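Local atomic coordinates of beta-1,4-galactanase (Thielavia heterothallica, PDB entry 1HJS), a protein that hydrolyses the beta-1,4-galactosidic linkages of type I arabinogalactans, as a family 53 glycoside hydrolase. Residues V12-R17 and L59-A64; A221-L226 and A281-S286. All blocks are in the same frame, centred on the assembly; numbering follows the deposited sequence.

Contact 1 (V12-R17 and L59-A64); sequences VVVEER and LDYNIA
The phenol oxygen of Tyr61 is held at the start of helix 12-17. Its OH accepts a hydrogen bond from Val14 N at 3.3 Å, with an N-H...O angle of 143°. A second bond comes from Val13 N, but it is weak and bent, at 121°. The proton of the same hydroxyl goes to the carbonyl oxygen of Ser10, so three backbone groups grip one atom. The two amides belong to the first turn of the helix, where no carbonyl one turn earlier in the helix can take them. In this TIM barrel the short helix 12-17 comes just after strand 4-8, and helix 59-71 comes after strand 43-48; the segment axes cross at 87°. Tyr61 spans the gap because its ring swings anti to the backbone N (chi1 176°). A phenylalanine here would probably leave both valine amides and Ser10 O without this shared partner. Around the hydroxyl the packing is apolar. Val13 CB meets Tyr61 CE2 obliquely at 3.5 Å. Val13 CG1 is 3.8 Å from Tyr61 CE2. Val14 crosses the tyrosine at about a right angle, its CG2 lying 3.6 Å from Tyr61 OH. Farther out, Tyr57 packs edge-to-face with the Tyr61 ring.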
ATOM      1  N   VAL A  12     -11.661   7.185  -3.283  1.00 10.76           N
ATOM      2  CA  VAL A  12     -12.098   8.487  -3.789  1.00 11.19           C
ATOM      3  C   VAL A  12     -13.416   8.503  -4.574  1.00 11.96           C
ATOM      4  O   VAL A  12     -14.334   9.238  -4.210  1.00 11.99           O
ATOM      5  CB  VAL A  12     -10.987   9.172  -4.631  1.00 10.99           C
ATOM      6  CG1 VAL A  12     -10.609   8.314  -5.829  1.00 11.63           C
ATOM      7  CG2 VAL A  12     -11.465  10.563  -5.079  1.00 10.43           C
ATOM      8  N   VAL A  13     -13.523   7.708  -5.634  1.00 12.45           N
ATOM      9  CA  VAL A  13     -14.751   7.690  -6.427  1.00 12.81           C
ATOM     10  C   VAL A  13     -15.925   7.093  -5.651  1.00 13.34           C
ATOM     11  O   VAL A  13     -17.068   7.520  -5.808  1.00 13.11           O
ATOM     12  CB  VAL A  13     -14.547   6.925  -7.762  1.00 13.37           C
ATOM     13  CG1 VAL A  13     -15.893   6.596  -8.402  1.00 12.87           C
ATOM     14  CG2 VAL A  13     -13.726   7.788  -8.715  1.00 13.43           C
ATOM     15  N   VAL A  14     -15.646   6.104  -4.809  1.00 13.32           N
ATOM     16  CA  VAL A  14     -16.705   5.499  -4.012  1.00 13.84           C
ATOM     17  C   VAL A  14     -17.320   6.584  -3.129  1.00 13.79           C
ATOM     18  O   VAL A  14     -18.542   6.678  -2.997  1.00 13.85           O
ATOM     19  CB  VAL A  14     -16.157   4.356  -3.119  1.00 13.91           C
ATOM     20  CG1 VAL A  14     -17.222   3.910  -2.120  1.00 14.96           C
ATOM     21  CG2 VAL A  14     -15.745   3.174  -3.986  1.00 14.39           C
ATOM     22  N   GLU A  15     -16.464   7.412  -2.535  1.00 14.12           N
ATOM     23  CA  GLU A  15     -16.925   8.490  -1.665  1.00 14.48           C
ATOM     24  C   GLU A  15     -17.610   9.624  -2.422  1.00 14.38           C
ATOM     25  O   GLU A  15     -18.617  10.156  -1.962  1.00 13.95           O
ATOM     26  CB  GLU A  15     -15.756   9.044  -0.848  1.00 14.90           C
ATOM     27  CG  GLU A  15     -15.317   8.125   0.282  1.00 15.89           C
ATOM     28  CD  GLU A  15     -16.339   8.045   1.410  1.00 16.42           C
ATOM     29  OE1 GLU A  15     -17.523   7.760   1.135  1.00 17.30           O
ATOM     30  OE2 GLU A  15     -15.951   8.265   2.578  1.00 16.40           O
ATOM     31  N   GLU A  16     -17.071   9.997  -3.577  1.00 14.60           N
ATOM     32  CA  GLU A  16     -17.685  11.061  -4.360  1.00 14.75           C
ATOM     33  C   GLU A  16     -19.085  10.619  -4.776  1.00 15.37           C
ATOM     34  O   GLU A  16     -20.026  11.411  -4.757  1.00 15.54           O
ATOM     35  CB  GLU A  16     -16.831  11.378  -5.593  1.00 14.64           C
ATOM     36  CG  GLU A  16     -15.438  11.877  -5.234  1.00 14.75           C
ATOM     37  CD  GLU A  16     -14.557  12.115  -6.445  1.00 14.62           C
ATOM     38  OE1 GLU A  16     -14.774  11.461  -7.486  1.00 14.08           O
ATOM     39  OE2 GLU A  16     -13.629  12.943  -6.343  1.00 14.87           O
ATOM     40  N   ARG A  17     -19.225   9.345  -5.136  1.00 15.74           N
ATOM     41  CA  ARG A  17     -20.526   8.817  -5.543  1.00 17.02           C
ATOM     42  C   ARG A  17     -21.475   8.752  -4.355  1.00 17.59           C
ATOM     43  O   ARG A  17     -22.692   8.705  -4.524  1.00 18.31           O
ATOM     44  CB  ARG A  17     -20.378   7.421  -6.146  1.00 17.05           C
ATOM     45  CG  ARG A  17     -19.749   7.407  -7.525  1.00 18.26           C
ATOM     46  CD  ARG A  17     -19.540   5.986  -8.000  1.00 19.13           C
ATOM     47  NE  ARG A  17     -18.942   5.947  -9.328  1.00 20.72           N
ATOM     48  CZ  ARG A  17     -18.420   4.856  -9.877  1.00 21.41           C
ATOM     49  NH1 ARG A  17     -18.417   3.708  -9.214  1.00 22.48           N
ATOM     50  NH2 ARG A  17     -17.897   4.919 -11.095  1.00 22.63           N
ATOM     51  N   LEU A  59      -9.913  -2.734 -12.697  1.00 13.15           N
ATOM     52  CA  LEU A  59      -8.982  -1.976 -13.529  1.00 13.53           C
ATOM     53  C   LEU A  59      -9.545  -0.689 -14.135  1.00 13.79           C
ATOM     54  O   LEU A  59      -8.853   0.332 -14.165  1.00 13.31           O
ATOM     55  CB  LEU A  59      -8.403  -2.870 -14.633  1.00 14.34           C
ATOM     56  CG  LEU A  59      -7.147  -2.323 -15.324  1.00 14.79           C
ATOM     57  CD1 LEU A  59      -6.065  -2.015 -14.288  1.00 14.33           C
ATOM     58  CD2 LEU A  59      -6.638  -3.339 -16.332  1.00 15.04           C
ATOM     59  N   ASP A  60     -10.784  -0.724 -14.616  1.00 14.05           N
ATOM     60  CA  ASP A  60     -11.383   0.476 -15.200  1.00 14.66           C
ATOM     61  C   ASP A  60     -11.479   1.586 -14.163  1.00 14.14           C
ATOM     62  O   ASP A  60     -11.201   2.747 -14.449  1.00 13.95           O
ATOM     63  CB  ASP A  60     -12.781   0.185 -15.748  1.00 15.80           C
ATOM     64  CG  ASP A  60     -12.749  -0.616 -17.034  1.00 17.34           C
ATOM     65  OD1 ASP A  60     -11.746  -0.516 -17.771  1.00 17.35           O
ATOM     66  OD2 ASP A  60     -13.734  -1.330 -17.308  1.00 18.57           O
ATOM     67  N   TYR A  61     -11.896   1.213 -12.958  1.00 13.58           N
ATOM     68  CA  TYR A  61     -12.032   2.156 -11.854  1.00 12.90           C
ATOM     69  C   TYR A  61     -10.680   2.805 -11.590  1.00 12.56           C
ATOM     70  O   TYR A  61     -10.576   4.018 -11.424  1.00 12.21           O
ATOM     71  CB  TYR A  61     -12.520   1.404 -10.609  1.00 13.08           C
ATOM     72  CG  TYR A  61     -12.626   2.234  -9.348  1.00 12.37           C
ATOM     73  CD1 TYR A  61     -11.499   2.538  -8.585  1.00 11.69           C
ATOM     74  CD2 TYR A  61     -13.866   2.696  -8.904  1.00 12.29           C
ATOM     75  CE1 TYR A  61     -11.606   3.283  -7.402  1.00 11.19           C
ATOM     76  CE2 TYR A  61     -13.984   3.438  -7.731  1.00 11.79           C
ATOM     77  CZ  TYR A  61     -12.856   3.729  -6.985  1.00 11.38           C
ATOM     78  OH  TYR A  61     -12.984   4.478  -5.833  1.00 10.09           O
ATOM     79  N   ASN A  62      -9.636   1.984 -11.572  1.00 12.19           N
ATOM     80  CA  ASN A  62      -8.285   2.462 -11.322  1.00 11.80           C
ATOM     81  C   ASN A  62      -7.698   3.312 -12.442  1.00 12.03           C
ATOM     82  O   ASN A  62      -6.950   4.254 -12.184  1.00 11.52           O
ATOM     83  CB  ASN A  62      -7.377   1.275 -11.027  1.00 12.03           C
ATOM     84  CG  ASN A  62      -7.422   0.878  -9.572  1.00 11.89           C
ATOM     85  OD1 ASN A  62      -6.838   1.551  -8.724  1.00 12.85           O
ATOM     86  ND2 ASN A  62      -8.136  -0.201  -9.269  1.00 10.97           N
ATOM     87  N   ILE A  63      -8.024   2.984 -13.686  1.00 12.60           N
ATOM     88  CA  ILE A  63      -7.513   3.776 -14.797  1.00 13.01           C
ATOM     89  C   ILE A  63      -8.159   5.156 -14.743  1.00 12.72           C
ATOM     90  O   ILE A  63      -7.507   6.170 -14.983  1.00 13.14           O
ATOM     91  CB  ILE A  63      -7.805   3.088 -16.157  1.00 13.74           C
ATOM     92  CG1 ILE A  63      -6.871   1.884 -16.319  1.00 14.00           C
ATOM     93  CG2 ILE A  63      -7.614   4.081 -17.310  1.00 14.06           C
ATOM     94  CD1 ILE A  63      -7.159   1.022 -17.528  1.00 14.30           C
ATOM     95  N   ALA A  64      -9.440   5.198 -14.397  1.00 13.02           N
ATOM     96  CA  ALA A  64     -10.147   6.472 -14.314  1.00 12.51           C
ATOM     97  C   ALA A  64      -9.518   7.410 -13.279  1.00 12.72           C
ATOM     98  O   ALA A  64      -9.258   8.580 -13.576  1.00 11.97           O
ATOM     99  CB  ALA A  64     -11.617   6.240 -13.990  1.00 12.66           C
TER

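Contact 2 (A221-L226 and A281-S286); sequences ATLSAL and ANIVSS
Ile283 reaches from helix 270-285 to the beginning of helix 223-237 and meets Leu223 and Leu226 there. The contact is wholly apolar, and Ile283 is its central residue. The tight part is at Leu223. Ile283 CD1 comes to 3.4 Å from Leu223 CD2, closer than usual for two methyl groups. The same CD1 also lies 3.5 Å from Leu223 CB, so it presses against the root of the leucine as well as one branch. The two side chains cross at about a right angle. Ile283 carries its CD1 on an extended arm (chi2 171°), which brings the methyl across to the leucine.

The second branch of Ile283 packs more loosely. Its CG2 meets Leu226 CD2 at 4.2 Å, an ordinary van der Waals distance. Leu226 is buried, whereas Ser224, Asn282 and Ser286 are exposed to solvent. Away from the isoleucine each segment has its own local bonds. Thr222 is the N-cap of helix 223-237, and its OG1 accepts from Ala225 N at 3.0 Å. Asp262 also binds this helix start, taking the amides of Leu223 and Ser224 with its two carboxylate oxygens. Near the C-terminal end of helix 270-285, Ser286 OG donates to Ile283 O at 2.6 Å. That hydroxyl is also hydrogen-bonded to Lys227 NZ, which makes a polar link between the chain there and helix 223-237, beside the apolar one.

In the TIM barrel, helix 223-237 follows strand 208-212 and leads into strand 240-245, which ends at the probable nucleophile Glu245. Helix 270-285 comes next and leads into strand 290-296. The contact therefore joins the first turn of one outer helix to the last turn of the following one.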
ATOM      1  N   ALA A 221       4.399  -3.023  17.918  1.00 15.84           N
ATOM      2  CA  ALA A 221       4.702  -2.151  16.782  1.00 14.98           C
ATOM      3  C   ALA A 221       5.350  -0.833  17.195  1.00 15.03           C
ATOM      4  O   ALA A 221       4.855   0.248  16.861  1.00 14.25           O
ATOM      5  CB  ALA A 221       3.422  -1.875  15.983  1.00 14.32           C
ATOM      6  N   THR A 222       6.459  -0.922  17.923  1.00 14.44           N
ATOM      7  CA  THR A 222       7.163   0.271  18.361  1.00 14.76           C
ATOM      8  C   THR A 222       7.958   0.867  17.207  1.00 14.75           C
ATOM      9  O   THR A 222       8.270   0.183  16.235  1.00 14.06           O
ATOM     10  CB  THR A 222       8.156  -0.040  19.495  1.00 15.42           C
ATOM     11  OG1 THR A 222       9.077  -1.048  19.057  1.00 15.07           O
ATOM     12  CG2 THR A 222       7.419  -0.530  20.733  1.00 15.53           C
ATOM     13  N   LEU A 223       8.276   2.151  17.319  1.00 14.71           N
ATOM     14  CA  LEU A 223       9.068   2.812  16.297  1.00 15.15           C
ATOM     15  C   LEU A 223      10.463   2.198  16.334  1.00 15.34           C
ATOM     16  O   LEU A 223      11.140   2.094  15.310  1.00 14.78           O
ATOM     17  CB  LEU A 223       9.137   4.313  16.578  1.00 15.74           C
ATOM     18  CG  LEU A 223       7.785   5.028  16.492  1.00 16.08           C
ATOM     19  CD1 LEU A 223       7.939   6.469  16.942  1.00 16.70           C
ATOM     20  CD2 LEU A 223       7.267   4.972  15.061  1.00 15.98           C
ATOM     21  N   SER A 224      10.887   1.784  17.526  1.00 15.28           N
ATOM     22  CA  SER A 224      12.199   1.170  17.685  1.00 15.56           C
ATOM     23  C   SER A 224      12.262  -0.147  16.912  1.00 14.64           C
ATOM     24  O   SER A 224      13.247  -0.424  16.229  1.00 13.85           O
ATOM     25  CB  SER A 224      12.500   0.921  19.170  1.00 16.33           C
ATOM     26  OG  SER A 224      11.552   0.040  19.735  1.00 18.97           O
ATOM     27  N   ALA A 225      11.209  -0.953  17.013  1.00 13.61           N
ATOM     28  CA  ALA A 225      11.167  -2.232  16.312  1.00 13.61           C
ATOM     29  C   ALA A 225      11.118  -2.021  14.799  1.00 13.42           C
ATOM     30  O   ALA A 225      11.685  -2.804  14.041  1.00 13.31           O
ATOM     31  CB  ALA A 225       9.959  -3.047  16.766  1.00 12.84           C
ATOM     32  N   LEU A 226      10.428  -0.971  14.362  1.00 13.46           N
ATOM     33  CA  LEU A 226      10.340  -0.677  12.932  1.00 12.68           C
ATOM     34  C   LEU A 226      11.730  -0.313  12.423  1.00 12.98           C
ATOM     35  O   LEU A 226      12.184  -0.828  11.401  1.00 12.85           O
ATOM     36  CB  LEU A 226       9.379   0.492  12.680  1.00 13.33           C
ATOM     37  CG  LEU A 226       9.248   0.913  11.212  1.00 13.04           C
ATOM     38  CD1 LEU A 226       8.678  -0.234  10.396  1.00 12.87           C
ATOM     39  CD2 LEU A 226       8.349   2.139  11.108  1.00 13.58           C
ATOM     40  N   ALA A 281       8.087   8.744   8.913  1.00 11.47           N
ATOM     41  CA  ALA A 281       8.758   9.168   7.687  1.00 12.14           C
ATOM     42  C   ALA A 281      10.257   9.255   7.917  1.00 12.36           C
ATOM     43  O   ALA A 281      11.054   8.779   7.105  1.00 11.19           O
ATOM     44  CB  ALA A 281       8.220  10.526   7.230  1.00 12.25           C
ATOM     45  N   ASN A 282      10.642   9.863   9.032  1.00 12.57           N
ATOM     46  CA  ASN A 282      12.053  10.011   9.329  1.00 13.42           C
ATOM     47  C   ASN A 282      12.723   8.705   9.706  1.00 13.02           C
ATOM     48  O   ASN A 282      13.929   8.564   9.543  1.00 13.48           O
ATOM     49  CB  ASN A 282      12.253  11.082  10.398  1.00 14.69           C
ATOM     50  CG  ASN A 282      12.083  12.482   9.831  1.00 17.09           C
ATOM     51  OD1 ASN A 282      12.715  12.830   8.836  1.00 19.22           O
ATOM     52  ND2 ASN A 282      11.232  13.286  10.452  1.00 17.79           N
ATOM     53  N   ILE A 283      11.945   7.749  10.201  1.00 13.29           N
ATOM     54  CA  ILE A 283      12.515   6.448  10.530  1.00 13.17           C
ATOM     55  C   ILE A 283      12.895   5.814   9.196  1.00 13.52           C
ATOM     56  O   ILE A 283      14.005   5.315   9.026  1.00 13.79           O
ATOM     57  CB  ILE A 283      11.508   5.558  11.264  1.00 13.77           C
ATOM     58  CG1 ILE A 283      11.286   6.107  12.677  1.00 13.79           C
ATOM     59  CG2 ILE A 283      12.030   4.116  11.335  1.00 13.36           C
ATOM     60  CD1 ILE A 283      10.151   5.442  13.411  1.00 15.25           C
ATOM     61  N   VAL A 284      11.975   5.887   8.241  1.00 12.85           N
ATOM     62  CA  VAL A 284      12.216   5.345   6.910  1.00 12.93           C
ATOM     63  C   VAL A 284      13.430   6.019   6.270  1.00 13.03           C
ATOM     64  O   VAL A 284      14.287   5.350   5.692  1.00 13.30           O
ATOM     65  CB  VAL A 284      10.990   5.548   5.994  1.00 12.99           C
ATOM     66  CG1 VAL A 284      11.330   5.140   4.567  1.00 13.04           C
ATOM     67  CG2 VAL A 284       9.815   4.720   6.511  1.00 12.74           C
ATOM     68  N   SER A 285      13.506   7.341   6.377  1.00 12.76           N
ATOM     69  CA  SER A 285      14.622   8.073   5.786  1.00 14.19           C
ATOM     70  C   SER A 285      15.965   7.728   6.420  1.00 13.71           C
ATOM     71  O   SER A 285      17.005   7.886   5.786  1.00 13.68           O
ATOM     72  CB  SER A 285      14.386   9.585   5.887  1.00 14.46           C
ATOM     73  OG  SER A 285      13.299   9.978   5.062  1.00 18.54           O
ATOM     74  N   SER A 286      15.944   7.258   7.665  1.00 13.58           N
ATOM     75  CA  SER A 286      17.181   6.907   8.363  1.00 13.46           C
ATOM     76  C   SER A 286      17.676   5.530   7.946  1.00 13.77           C
ATOM     77  O   SER A 286      18.757   5.099   8.349  1.00 14.09           O
ATOM     78  CB  SER A 286      16.964   6.917   9.879  1.00 13.73           C
ATOM     79  OG  SER A 286      16.256   5.760  10.292  1.00 13.13           O
TER

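Overall arrangement
The chain's centre lies between contact 1 and contact 2, whose own centres are 32 Å apart. Their nearest atoms are about 23 Å apart, so they do not touch. Along the chain, both segments of contact 1 come before either segment of contact 2. Contact 1 joins helices 12-17 and 59-71, which come after strands 4-8 and 43-48. Contact 2 joins helices 223-237 and 270-285, which lead into strands 240-245 and 290-296. All four helices lie outside one closed barrel of eight parallel strands. Each contact thus ties together neighbouring parts of the outer layer, one early and one late in the same catalytic domain.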